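O-succinylhomoserine sulfhydrylase (Mycobacterium tuberculosis, PDB 3NDN) catalyses the formation of L-homocysteine from O-succinyl-L-homoserine and hydrogen sulfide, using pyridoxal 5'-phosphate as its cofactor. Local coordinates at the interface of chains A and B and the interface of chains A and C. Numbering follows the deposited sequence. Chains: chain A/B/C, O-succinylhomoserine sulfhydrylase.

Contact 1: the interface of chains A and B. Residues chain A 37, 39, 47, 49, 73, 81; chain B 39, 41, 43, 47, 49.
The ring of B:Phe41 packs among chain A side chains, with A:Pro81 over one face and A:Leu37 and A:Tyr49 at the edge. A:Pro81 lays its CB 3.9 Å from the ring centroid, while CB of A:Leu37 and the phenol OH of A:Tyr49 sit in the ring plane. From the same face as A:Pro81, but beyond the rim, CE2 of A:Tyr73 comes 3.8 Å from CD1 of B:Phe41; the two side chains lie alongside, pointing the same way. A:Pro81 serves two rings, since its CD also covers a face of A:Tyr73. In this trans-sulfuration enzyme A:Pro81 closes the family's YSRYGNP segment, which supplies groups to the cofactor site of a neighbouring subunit.

A:Tyr49 receives B:Phe41 edge-to-face, with the planes 79° apart and CD2 of B:Phe41 3.7 Å from CZ of A:Tyr49. B:Ala47 CB comes from the opposite face, off towards the CD1–CE1 side, 3.7 Å from CD1 of A:Tyr49. Along that same edge lies the carboxylate of B:Glu43. CG between the backbone N and the carbonyl carbon (chi1 69°), with a bend at chi2 (-85°), folds this carboxylate back onto B:Ser39, where OE2 accepts the backbone N and OE1 the hydroxyl OG. B:Ser39 OG in turn accepts N of B:Phe41 at 3.0 Å, tying the phenylalanine's backbone to this buttress.

The two Tyr49 side chains meet obliquely, their OH atoms 3.3 Å apart without a hydrogen bond, and A:Ala47 CB packs 3.5 Å from CE1 of B:Tyr49. Polar linkage across the patch comes through water 1, which bridges N of A:Tyr73 and O of B:Phe41.

Contact 2: the interface of chains A and C. Residues chain A 232, 280, 363-364, 399; chain C 32, 46, 272, 275-276.
A:Lys364 and C:Glu46 reach toward each other tip to tip across this tetramer interface, with NZ of A:Lys364 2.8 Å from OE2 of C:Glu46 on its syn side. The lysine chain is extended until a bend at chi4 (53°), which turns the ammonium into a compact polar cluster. There NZ also forms a salt bridge with OE2 of C:Glu275 at 3.1 Å, a hydrogen bond to O of C:Val32, nearly along the C=O axis, and a contact with water 2. C:Lys272 works from the other side, its NZ bridging OE1 of C:Glu46 and OE2 of C:Glu275. C:Glu46 thus gives one oxygen to each lysine, whereas OE2 of C:Glu275 is shared by both; the two nearby lysines would favour ionised carboxylates. NZ of C:Lys272 also crosses the interface to the backbone O of A:Gln232 at 3.1 Å, in the carbonyl plane on a lone pair.

A:Gln232 returns the bond through its amide. Both acceptors of NE2 lie in the amide plane: O of C:Lys272 at 3.0 Å, and OE1 of C:Glu275 at 2.9 Å by a nearly straight bond (169° at H). That carboxylate oxygen is met from above its own plane, the two flat groups being turned 75° apart. Water 2 binds the same OE1.

Beside this tight cluster, C:Val32 CG1 rests 3.3 Å from the backbone O of A:Ala363 and beside CG of A:Lys364. The slacker part lies at CG2 of C:Val32, 4.1 Å from CB of A:Leu399. Farther out, C:Thr276 CG2 merely approaches CD of A:Arg280, also at 4.1 Å.

Chain A brings the loop between strands 220-224 and 238-242, which also carries the cofactor-binding A:Lys227 upstream of A:Gln232, the approach to strand 366-368, helix 277-296 with A:Arg280, and the turn between strand 392-396 and helix 402-413 with A:Leu399. These meet the late residues of helices 27-33 and 264-273 of chain C, the adjoining 3-10 turn 274-276 and the loop residue C:Glu46.

Contact 1: the interface of chains A and B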
# COMPACT_ATOMS: atom_id res chain seq x y z
N LEU A 37 11.45 -2.84 -15.95
CA LEU A 37 11.84 -1.52 -16.48
C LEU A 37 12.38 -0.63 -15.35
O LEU A 37 11.65 0.22 -14.81
CB LEU A 37 10.60 -0.86 -17.10
CG LEU A 37 10.04 -1.28 -18.47
CD1 LEU A 37 8.51 -1.13 -18.46
CD2 LEU A 37 10.67 -0.43 -19.57
N SER A 39 14.18 2.28 -13.21
CA SER A 39 14.50 3.73 -13.33
C SER A 39 16.01 4.00 -13.23
O SER A 39 16.80 3.10 -12.96
CB SER A 39 13.77 4.52 -12.23
OG SER A 39 14.54 4.57 -11.03
N ALA A 47 9.41 -0.98 -8.98
CA ALA A 47 8.81 0.27 -8.50
C ALA A 47 7.29 0.37 -8.74
O ALA A 47 6.76 -0.20 -9.71
CB ALA A 47 9.51 1.46 -9.16
N TYR A 49 4.22 3.01 -9.49
CA TYR A 49 3.90 4.35 -9.98
C TYR A 49 2.41 4.69 -9.80
O TYR A 49 1.61 4.57 -10.73
CB TYR A 49 4.37 4.57 -11.45
CG TYR A 49 5.90 4.49 -11.63
CD1 TYR A 49 6.69 5.63 -11.48
CD2 TYR A 49 6.53 3.28 -11.94
CE1 TYR A 49 8.09 5.56 -11.61
CE2 TYR A 49 7.93 3.20 -12.08
CZ TYR A 49 8.70 4.36 -11.93
OH TYR A 49 10.08 4.33 -12.06
N TYR A 73 4.03 7.76 -21.94
CA TYR A 73 2.75 7.42 -21.30
C TYR A 73 1.79 8.61 -21.31
O TYR A 73 2.24 9.77 -21.34
CB TYR A 73 2.97 6.88 -19.87
CG TYR A 73 3.46 5.45 -19.84
CD1 TYR A 73 2.55 4.38 -19.90
CD2 TYR A 73 4.84 5.15 -19.76
CE1 TYR A 73 2.99 3.05 -19.89
CE2 TYR A 73 5.29 3.82 -19.74
CZ TYR A 73 4.37 2.78 -19.79
OH TYR A 73 4.77 1.46 -19.78
N PRO A 81 3.34 2.41 -16.19
CA PRO A 81 4.59 1.60 -16.18
C PRO A 81 4.61 0.33 -15.29
O PRO A 81 5.20 -0.68 -15.69
CB PRO A 81 5.67 2.60 -15.77
CG PRO A 81 4.95 3.84 -15.32
CD PRO A 81 3.62 3.84 -16.00
N SER B 39 11.08 10.28 -12.51
CA SER B 39 11.82 9.32 -13.36
C SER B 39 11.71 9.67 -14.85
O SER B 39 11.04 10.65 -15.22
CB SER B 39 11.30 7.88 -13.12
OG SER B 39 10.13 7.59 -13.92
N PHE B 41 9.90 8.18 -16.90
CA PHE B 41 8.49 8.00 -17.28
C PHE B 41 7.65 9.29 -17.16
O PHE B 41 6.53 9.36 -17.68
CB PHE B 41 7.82 6.87 -16.46
CG PHE B 41 8.44 5.50 -16.66
CD1 PHE B 41 8.44 4.88 -17.91
CD2 PHE B 41 9.00 4.81 -15.58
CE1 PHE B 41 9.01 3.61 -18.09
CE2 PHE B 41 9.57 3.54 -15.74
CZ PHE B 41 9.58 2.93 -17.00
N GLU B 43 5.94 10.61 -14.73
CA GLU B 43 4.77 10.58 -13.82
C GLU B 43 4.47 11.94 -13.16
O GLU B 43 5.36 12.57 -12.61
CB GLU B 43 5.00 9.51 -12.75
CG GLU B 43 6.14 9.83 -11.70
CD GLU B 43 7.57 9.46 -12.13
OE1 GLU B 43 7.80 8.98 -13.26
OE2 GLU B 43 8.49 9.67 -11.30
N ALA B 47 6.49 8.89 -7.18
CA ALA B 47 6.69 7.42 -7.18
C ALA B 47 7.03 6.79 -5.83
O ALA B 47 7.64 7.44 -4.97
CB ALA B 47 7.77 7.04 -8.23
N TYR B 49 9.18 3.77 -4.20
CA TYR B 49 10.23 2.77 -4.44
C TYR B 49 10.34 1.79 -3.28
O TYR B 49 11.18 1.98 -2.36
CB TYR B 49 11.60 3.42 -4.76
CG TYR B 49 11.59 4.16 -6.08
CD1 TYR B 49 11.72 3.46 -7.29
CD2 TYR B 49 11.41 5.55 -6.13
CE1 TYR B 49 11.69 4.14 -8.53
CE2 TYR B 49 11.36 6.24 -7.35
CZ TYR B 49 11.49 5.53 -8.55
OH TYR B 49 11.44 6.21 -9.75
O HOH W 1 6.34 8.17 -20.27

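Contact 2: the interface of chains A and C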
# COMPACT_ATOMS: atom_id res chain seq x y z
N GLN A 232 -2.46 -15.79 -2.51
CA GLN A 232 -2.71 -15.62 -1.06
C GLN A 232 -3.99 -14.85 -0.70
O GLN A 232 -4.13 -14.35 0.41
CB GLN A 232 -1.48 -15.03 -0.37
CG GLN A 232 -0.17 -15.71 -0.80
CD GLN A 232 1.06 -15.08 -0.19
OE1 GLN A 232 1.77 -14.33 -0.86
NE2 GLN A 232 1.33 -15.38 1.07
N ARG A 280 4.92 -22.75 -5.98
CA ARG A 280 3.58 -22.88 -5.36
C ARG A 280 2.66 -23.90 -6.08
O ARG A 280 2.07 -24.80 -5.43
CB ARG A 280 2.90 -21.49 -5.26
CG ARG A 280 3.53 -20.57 -4.18
CD ARG A 280 2.72 -19.29 -3.98
NE ARG A 280 2.73 -18.35 -5.11
CZ ARG A 280 1.73 -18.21 -5.99
NH1 ARG A 280 0.64 -18.98 -5.88
NH2 ARG A 280 1.80 -17.34 -6.98
N ALA A 363 -3.08 -20.12 -0.67
CA ALA A 363 -2.19 -20.92 0.18
C ALA A 363 -2.93 -21.55 1.38
O ALA A 363 -2.50 -22.57 1.91
CB ALA A 363 -1.02 -20.09 0.67
N LYS A 364 -4.04 -20.93 1.80
CA LYS A 364 -4.93 -21.50 2.83
C LYS A 364 -5.90 -22.49 2.17
O LYS A 364 -6.57 -22.15 1.19
CB LYS A 364 -5.72 -20.38 3.53
CG LYS A 364 -4.87 -19.46 4.44
CD LYS A 364 -5.67 -18.24 4.94
CE LYS A 364 -4.91 -17.37 5.95
NZ LYS A 364 -3.54 -16.93 5.50
N LEU A 399 -1.03 -24.82 0.90
CA LEU A 399 0.39 -25.05 1.20
C LEU A 399 0.68 -25.63 2.58
O LEU A 399 1.84 -25.87 2.92
CB LEU A 399 1.19 -23.74 0.97
CG LEU A 399 1.31 -23.21 -0.46
CD1 LEU A 399 2.05 -21.85 -0.54
CD2 LEU A 399 1.99 -24.23 -1.39
N VAL C 32 1.52 -20.79 7.27
CA VAL C 32 0.35 -20.43 6.44
C VAL C 32 -0.77 -19.78 7.26
O VAL C 32 -1.37 -18.80 6.81
CB VAL C 32 -0.21 -21.65 5.63
CG1 VAL C 32 -1.43 -21.25 4.76
CG2 VAL C 32 0.87 -22.29 4.76
N GLU C 46 -5.58 -11.63 5.83
CA GLU C 46 -5.26 -10.82 7.01
C GLU C 46 -5.41 -9.32 6.76
O GLU C 46 -4.85 -8.78 5.81
CB GLU C 46 -3.82 -11.15 7.47
CG GLU C 46 -3.63 -12.60 7.96
CD GLU C 46 -3.35 -13.62 6.86
OE1 GLU C 46 -3.51 -13.30 5.66
OE2 GLU C 46 -2.98 -14.76 7.20
N LYS C 272 2.80 -12.11 5.18
CA LYS C 272 2.49 -12.81 3.93
C LYS C 272 3.73 -13.53 3.37
O LYS C 272 3.62 -14.64 2.84
CB LYS C 272 1.81 -11.87 2.92
CG LYS C 272 0.38 -11.34 3.34
CD LYS C 272 -0.61 -12.46 3.79
CE LYS C 272 -1.66 -12.81 2.71
NZ LYS C 272 -2.49 -14.08 3.06
N GLU C 275 4.27 -17.09 4.82
CA GLU C 275 3.50 -18.21 4.27
C GLU C 275 4.29 -19.11 3.29
O GLU C 275 4.05 -20.33 3.24
CB GLU C 275 2.18 -17.74 3.62
CG GLU C 275 1.28 -16.91 4.57
CD GLU C 275 -0.07 -16.53 3.96
OE1 GLU C 275 -0.37 -16.97 2.83
OE2 GLU C 275 -0.83 -15.78 4.61
N THR C 276 5.21 -18.53 2.52
CA THR C 276 5.99 -19.29 1.52
C THR C 276 7.46 -19.52 1.92
O THR C 276 8.25 -20.05 1.12
CB THR C 276 5.95 -18.61 0.16
OG1 THR C 276 6.51 -17.29 0.29
CG2 THR C 276 4.49 -18.50 -0.33
O HOH W 2 -3.22 -16.94 2.51

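The centres of contact 1 and contact 2 lie about 29 Å apart, and chain A takes part in both, with different partners. They have no residue number in common, yet both draw on the same N-terminal region: contact 1 uses positions 37 to 49 from chains A and B, whereas contact 2 takes positions 32 and 46 from chain C. Because the chains are copies, each subunit can offer this one segment to two neighbours. Contact 1 is chiefly aromatic and apolar, contact 2 chiefly ionic, and since both interfaces are two-fold symmetric, repetition of the two would join four subunits into the homotetramer.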